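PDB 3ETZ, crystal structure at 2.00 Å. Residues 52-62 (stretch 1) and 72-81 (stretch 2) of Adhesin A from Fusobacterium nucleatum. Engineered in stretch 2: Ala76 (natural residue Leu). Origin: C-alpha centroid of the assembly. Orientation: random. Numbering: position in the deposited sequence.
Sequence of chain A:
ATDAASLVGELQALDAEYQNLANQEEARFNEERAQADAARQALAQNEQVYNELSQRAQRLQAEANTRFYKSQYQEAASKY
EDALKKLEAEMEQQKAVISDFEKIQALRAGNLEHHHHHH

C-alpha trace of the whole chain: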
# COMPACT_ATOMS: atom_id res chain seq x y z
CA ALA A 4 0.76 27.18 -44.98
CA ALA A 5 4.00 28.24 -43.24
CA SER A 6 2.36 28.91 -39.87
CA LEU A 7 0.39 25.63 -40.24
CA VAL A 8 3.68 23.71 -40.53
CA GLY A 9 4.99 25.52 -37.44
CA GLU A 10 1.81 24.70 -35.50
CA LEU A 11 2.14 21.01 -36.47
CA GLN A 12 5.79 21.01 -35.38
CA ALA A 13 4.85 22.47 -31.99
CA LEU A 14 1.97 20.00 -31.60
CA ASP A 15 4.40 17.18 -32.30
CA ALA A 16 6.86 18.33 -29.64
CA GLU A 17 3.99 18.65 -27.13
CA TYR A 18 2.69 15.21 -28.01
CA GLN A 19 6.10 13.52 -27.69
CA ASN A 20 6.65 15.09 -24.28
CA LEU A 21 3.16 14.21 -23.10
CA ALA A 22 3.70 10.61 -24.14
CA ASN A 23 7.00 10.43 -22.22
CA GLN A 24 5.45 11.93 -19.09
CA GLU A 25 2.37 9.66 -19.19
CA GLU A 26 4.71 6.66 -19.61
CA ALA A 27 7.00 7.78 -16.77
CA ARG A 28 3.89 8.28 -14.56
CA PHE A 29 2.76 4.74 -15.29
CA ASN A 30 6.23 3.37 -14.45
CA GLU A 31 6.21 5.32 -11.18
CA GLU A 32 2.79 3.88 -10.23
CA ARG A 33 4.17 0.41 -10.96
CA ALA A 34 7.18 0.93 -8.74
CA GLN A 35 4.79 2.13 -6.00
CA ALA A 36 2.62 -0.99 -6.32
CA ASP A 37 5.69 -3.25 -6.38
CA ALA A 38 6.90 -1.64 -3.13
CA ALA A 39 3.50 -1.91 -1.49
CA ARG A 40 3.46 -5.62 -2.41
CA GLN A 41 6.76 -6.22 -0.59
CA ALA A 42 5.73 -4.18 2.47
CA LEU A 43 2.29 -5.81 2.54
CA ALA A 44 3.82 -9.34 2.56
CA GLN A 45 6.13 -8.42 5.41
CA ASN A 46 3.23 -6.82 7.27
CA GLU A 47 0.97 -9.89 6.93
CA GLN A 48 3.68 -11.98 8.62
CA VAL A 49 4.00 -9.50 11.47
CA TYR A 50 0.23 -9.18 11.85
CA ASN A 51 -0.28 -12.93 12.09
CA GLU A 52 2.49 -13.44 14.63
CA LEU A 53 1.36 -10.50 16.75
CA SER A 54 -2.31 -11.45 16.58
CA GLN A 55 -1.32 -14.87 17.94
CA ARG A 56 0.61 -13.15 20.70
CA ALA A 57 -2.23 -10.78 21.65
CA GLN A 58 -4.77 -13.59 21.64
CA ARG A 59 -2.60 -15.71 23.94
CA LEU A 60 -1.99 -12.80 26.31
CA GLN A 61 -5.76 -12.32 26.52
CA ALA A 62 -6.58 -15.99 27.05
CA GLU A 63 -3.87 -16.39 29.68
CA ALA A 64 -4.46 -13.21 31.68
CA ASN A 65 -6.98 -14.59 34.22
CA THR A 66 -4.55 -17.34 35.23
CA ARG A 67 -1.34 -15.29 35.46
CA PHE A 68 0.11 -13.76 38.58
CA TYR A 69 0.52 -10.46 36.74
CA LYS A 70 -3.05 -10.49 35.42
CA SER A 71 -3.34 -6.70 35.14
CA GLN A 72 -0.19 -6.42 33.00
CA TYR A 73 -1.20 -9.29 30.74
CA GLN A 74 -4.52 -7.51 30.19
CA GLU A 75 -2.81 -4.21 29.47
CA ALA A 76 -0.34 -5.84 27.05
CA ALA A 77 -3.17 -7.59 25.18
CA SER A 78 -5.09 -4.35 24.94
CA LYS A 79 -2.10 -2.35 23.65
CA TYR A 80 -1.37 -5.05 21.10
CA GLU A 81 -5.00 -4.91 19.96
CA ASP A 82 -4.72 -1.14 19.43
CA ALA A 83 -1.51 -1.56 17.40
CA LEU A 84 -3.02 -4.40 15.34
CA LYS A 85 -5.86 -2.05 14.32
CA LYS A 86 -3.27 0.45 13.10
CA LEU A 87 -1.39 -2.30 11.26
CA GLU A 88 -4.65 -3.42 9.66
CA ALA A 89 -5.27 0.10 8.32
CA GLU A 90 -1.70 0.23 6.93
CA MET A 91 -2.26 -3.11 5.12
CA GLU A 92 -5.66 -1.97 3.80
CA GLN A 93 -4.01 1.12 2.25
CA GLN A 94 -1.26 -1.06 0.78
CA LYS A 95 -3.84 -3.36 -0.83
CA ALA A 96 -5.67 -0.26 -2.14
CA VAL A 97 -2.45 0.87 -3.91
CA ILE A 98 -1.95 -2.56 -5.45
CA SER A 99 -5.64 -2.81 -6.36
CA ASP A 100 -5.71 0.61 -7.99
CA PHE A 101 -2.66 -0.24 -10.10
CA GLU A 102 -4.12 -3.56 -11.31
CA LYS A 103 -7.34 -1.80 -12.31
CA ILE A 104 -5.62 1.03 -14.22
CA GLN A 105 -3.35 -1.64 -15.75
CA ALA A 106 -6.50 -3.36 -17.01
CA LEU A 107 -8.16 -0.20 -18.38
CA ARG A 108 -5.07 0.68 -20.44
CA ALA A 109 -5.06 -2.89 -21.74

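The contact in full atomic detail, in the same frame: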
# COMPACT_ATOMS: atom_id res chain seq x y z
N GLU A 52 1.71 -13.11 13.45
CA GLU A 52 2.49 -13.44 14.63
C GLU A 52 2.04 -12.66 15.85
O GLU A 52 1.93 -13.22 16.95
CB GLU A 52 3.97 -13.17 14.37
CG GLU A 52 4.61 -14.20 13.46
CD GLU A 52 6.00 -13.79 13.01
OE1 GLU A 52 6.60 -12.89 13.64
OE2 GLU A 52 6.49 -14.37 12.01
N LEU A 53 1.78 -11.36 15.65
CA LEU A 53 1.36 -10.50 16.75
C LEU A 53 -0.09 -10.77 17.17
O LEU A 53 -0.45 -10.62 18.33
CB LEU A 53 1.59 -9.03 16.37
CG LEU A 53 2.82 -8.32 17.00
CD1 LEU A 53 3.90 -9.32 17.44
CD2 LEU A 53 3.37 -7.27 16.06
N SER A 54 -0.93 -11.14 16.23
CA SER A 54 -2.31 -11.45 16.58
C SER A 54 -2.28 -12.70 17.45
O SER A 54 -3.05 -12.83 18.39
CB SER A 54 -3.14 -11.72 15.33
OG SER A 54 -3.30 -10.52 14.58
N GLN A 55 -1.40 -13.63 17.14
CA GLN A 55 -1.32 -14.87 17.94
C GLN A 55 -0.87 -14.48 19.35
O GLN A 55 -1.41 -14.94 20.36
CB GLN A 55 -0.31 -15.83 17.31
CG GLN A 55 -0.25 -17.16 18.05
CD GLN A 55 0.89 -18.04 17.58
OE1 GLN A 55 1.28 -18.00 16.42
NE2 GLN A 55 1.42 -18.86 18.49
N ARG A 56 0.12 -13.60 19.41
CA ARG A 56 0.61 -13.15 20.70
C ARG A 56 -0.46 -12.45 21.54
O ARG A 56 -0.62 -12.74 22.73
CB ARG A 56 1.81 -12.20 20.50
CG ARG A 56 2.42 -11.71 21.81
CD ARG A 56 3.64 -10.81 21.54
NE ARG A 56 4.78 -11.56 21.02
CZ ARG A 56 5.97 -11.02 20.78
NH1 ARG A 56 6.17 -9.73 21.00
NH2 ARG A 56 6.97 -11.78 20.34
N ALA A 57 -1.19 -11.52 20.93
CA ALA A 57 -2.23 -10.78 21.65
C ALA A 57 -3.34 -11.70 22.13
O ALA A 57 -3.85 -11.54 23.25
CB ALA A 57 -2.83 -9.66 20.77
N GLN A 58 -3.72 -12.65 21.28
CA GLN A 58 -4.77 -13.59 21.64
C GLN A 58 -4.35 -14.46 22.84
O GLN A 58 -5.14 -14.71 23.74
CB GLN A 58 -5.12 -14.44 20.41
CG GLN A 58 -5.90 -13.58 19.37
CD GLN A 58 -6.10 -14.26 18.04
OE1 GLN A 58 -6.05 -15.48 17.95
NE2 GLN A 58 -6.36 -13.46 17.01
N ARG A 59 -3.09 -14.90 22.85
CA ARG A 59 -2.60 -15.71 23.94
C ARG A 59 -2.55 -14.89 25.22
O ARG A 59 -2.95 -15.36 26.27
CB ARG A 59 -1.21 -16.26 23.63
CG ARG A 59 -0.60 -17.11 24.77
CD ARG A 59 0.73 -17.76 24.34
NE ARG A 59 1.76 -16.75 24.06
CZ ARG A 59 2.24 -16.47 22.84
NH1 ARG A 59 1.78 -17.12 21.78
NH2 ARG A 59 3.18 -15.54 22.70
N LEU A 60 -2.06 -13.65 25.13
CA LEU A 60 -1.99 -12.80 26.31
C LEU A 60 -3.39 -12.69 26.91
O LEU A 60 -3.55 -12.80 28.13
CB LEU A 60 -1.48 -11.39 25.96
CG LEU A 60 -0.01 -11.30 25.53
CD1 LEU A 60 0.32 -9.89 24.96
CD2 LEU A 60 0.87 -11.59 26.74
N GLN A 61 -4.39 -12.48 26.05
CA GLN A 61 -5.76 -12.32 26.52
C GLN A 61 -6.28 -13.58 27.19
O GLN A 61 -6.85 -13.51 28.26
CB GLN A 61 -6.70 -11.92 25.37
CG GLN A 61 -8.12 -11.50 25.84
CD GLN A 61 -8.09 -10.28 26.79
OE1 GLN A 61 -7.74 -9.16 26.38
NE2 GLN A 61 -8.44 -10.50 28.06
N ALA A 62 -6.09 -14.72 26.54
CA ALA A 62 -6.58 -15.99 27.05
C ALA A 62 -5.90 -16.40 28.34
O ALA A 62 -6.52 -17.03 29.20
CB ALA A 62 -6.40 -17.08 25.99
N GLN A 72 -1.16 -6.72 34.04
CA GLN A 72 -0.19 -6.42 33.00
C GLN A 72 -0.44 -7.25 31.75
O GLN A 72 -0.21 -6.79 30.65
CB GLN A 72 1.22 -6.62 33.54
CG GLN A 72 1.60 -5.53 34.52
CD GLN A 72 2.81 -5.85 35.33
OE1 GLN A 72 3.90 -6.08 34.78
NE2 GLN A 72 2.65 -5.85 36.65
N TYR A 73 -0.91 -8.49 31.92
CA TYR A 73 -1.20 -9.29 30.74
C TYR A 73 -2.37 -8.65 30.00
O TYR A 73 -2.39 -8.63 28.77
CB TYR A 73 -1.56 -10.73 31.12
CG TYR A 73 -0.32 -11.63 31.19
CD1 TYR A 73 0.61 -11.49 32.23
CD2 TYR A 73 -0.06 -12.57 30.19
CE1 TYR A 73 1.77 -12.27 32.25
CE2 TYR A 73 1.10 -13.34 30.21
CZ TYR A 73 2.00 -13.19 31.23
OH TYR A 73 3.15 -13.93 31.23
N GLN A 74 -3.33 -8.14 30.76
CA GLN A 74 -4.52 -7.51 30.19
C GLN A 74 -4.13 -6.23 29.46
O GLN A 74 -4.63 -5.95 28.37
CB GLN A 74 -5.54 -7.16 31.29
CG GLN A 74 -6.07 -8.38 32.04
CD GLN A 74 -7.17 -8.04 33.05
OE1 GLN A 74 -7.06 -7.07 33.81
NE2 GLN A 74 -8.22 -8.85 33.08
N GLU A 75 -3.26 -5.45 30.07
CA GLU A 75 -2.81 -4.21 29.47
C GLU A 75 -2.00 -4.49 28.20
O GLU A 75 -2.14 -3.81 27.21
CB GLU A 75 -1.97 -3.43 30.47
CG GLU A 75 -1.51 -2.10 29.95
CD GLU A 75 -0.83 -1.27 31.02
OE1 GLU A 75 -1.29 -1.31 32.18
OE2 GLU A 75 0.16 -0.56 30.70
N ALA A 76 -1.14 -5.51 28.23
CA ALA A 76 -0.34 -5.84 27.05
C ALA A 76 -1.23 -6.29 25.89
O ALA A 76 -1.01 -5.92 24.73
CB ALA A 76 0.68 -6.93 27.41
N ALA A 77 -2.26 -7.08 26.20
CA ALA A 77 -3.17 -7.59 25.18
C ALA A 77 -3.93 -6.43 24.55
O ALA A 77 -4.11 -6.35 23.33
CB ALA A 77 -4.15 -8.57 25.81
N SER A 78 -4.36 -5.51 25.40
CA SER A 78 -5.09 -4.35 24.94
C SER A 78 -4.22 -3.40 24.08
O SER A 78 -4.72 -2.82 23.10
CB SER A 78 -5.67 -3.60 26.15
OG SER A 78 -6.38 -2.45 25.73
N LYS A 79 -2.95 -3.23 24.44
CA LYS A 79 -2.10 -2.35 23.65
C LYS A 79 -1.75 -3.01 22.33
O LYS A 79 -1.59 -2.32 21.31
CB LYS A 79 -0.84 -1.96 24.43
CG LYS A 79 -1.16 -1.01 25.59
CD LYS A 79 0.06 -0.29 26.13
CE LYS A 79 1.06 -1.22 26.78
NZ LYS A 79 2.22 -0.45 27.31
N TYR A 80 -1.64 -4.34 22.35
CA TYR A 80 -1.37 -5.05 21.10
C TYR A 80 -2.59 -4.94 20.20
O TYR A 80 -2.44 -4.76 19.00
CB TYR A 80 -1.03 -6.52 21.34
CG TYR A 80 0.47 -6.77 21.35
CD1 TYR A 80 1.24 -6.51 20.22
CD2 TYR A 80 1.11 -7.25 22.49
CE1 TYR A 80 2.61 -6.73 20.22
CE2 TYR A 80 2.48 -7.47 22.51
CZ TYR A 80 3.22 -7.21 21.37
OH TYR A 80 4.58 -7.44 21.36
N GLU A 81 -3.80 -5.01 20.77
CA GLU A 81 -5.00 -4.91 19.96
C GLU A 81 -5.08 -3.53 19.29
O GLU A 81 -5.52 -3.41 18.14
CB GLU A 81 -6.27 -5.16 20.79
CG GLU A 81 -7.53 -5.26 19.91
CD GLU A 81 -8.82 -5.40 20.70
OE1 GLU A 81 -8.78 -5.41 21.95
OE2 GLU A 81 -9.89 -5.49 20.05

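The most unusual feature of this small helix-helix contact is that a single aromatic residue, Tyr80, serves both its apolar packing and its one hydrogen bond across the stretches. Its ring lies among Leu53, Arg56, Ala57 and Leu60, a knob filling a hole on the opposing helix, while its hydroxyl reaches the guanidinium group of Arg56. Arg56 NH1 donates to Tyr80 OH at 2.8 Å, with an N-H...acceptor angle of 147°, and the oxygen sits at the edge of the guanidinium, near its plane, where the N-H bonds point. The extended start of the Arg56 side chain, t at chi1 and chi2 before the turn to m at chi3, carries the charged group out to the exposed margin, so the polar end of the tyrosine is satisfied there without a charge being drawn into the apolar centre.

The example illustrates knobs-into-holes packing between two helices that run nearly antiparallel, at 150°, with axes approaching to 8.3 Å. Such proximity calls for small residues where the backbones come together, and alanines occupy that place: the CA atoms of Ala57 and Ala77 are 4.8 Å apart, and both residues are buried with their CA-to-CB bonds directed toward the other helix. The methyl Ala77 CB lies 3.9 Å from the carbonyl Ala57 O, which is already engaged in its own helix as acceptor from Gln61 N. Ala57 CB in turn meets Tyr80 CB at 3.7 Å, supporting the base of the aromatic side chain.

Around this close point, larger side chains fill the remaining space. Leu60, in the common m, t rotamer, is the reciprocal knob, seated among Tyr73, Ala76, Ala77 and Tyr80. Its two methyls diverge: Leu60 CD2 approaches Tyr73 CD2 at 3.7 Å, whereas Leu60 CD1 lies 3.7 Å from Tyr80 CD2 and 3.9 Å from Ala76 CB. A branched aliphatic chain is well suited to this position between two rings. Ala76 is an engineered residue, leucine in the natural sequence, and here its methyl forms part of the wall around Leu60. Leu53 extends the apolar surface along Tyr80, with Leu53 CG 3.6 Å from Tyr80 CE1, although both its chi angles lie between the usual wells.

Gln61 marks the border. Its CA-to-CB bond points sideways, but the chain bends back to bring Gln61 OE1 within 3.7 Å of Ala77 CB, a packing contact. In all, 487 Å² is buried, with Tyr80 and Leu60 the most extensively covered residues.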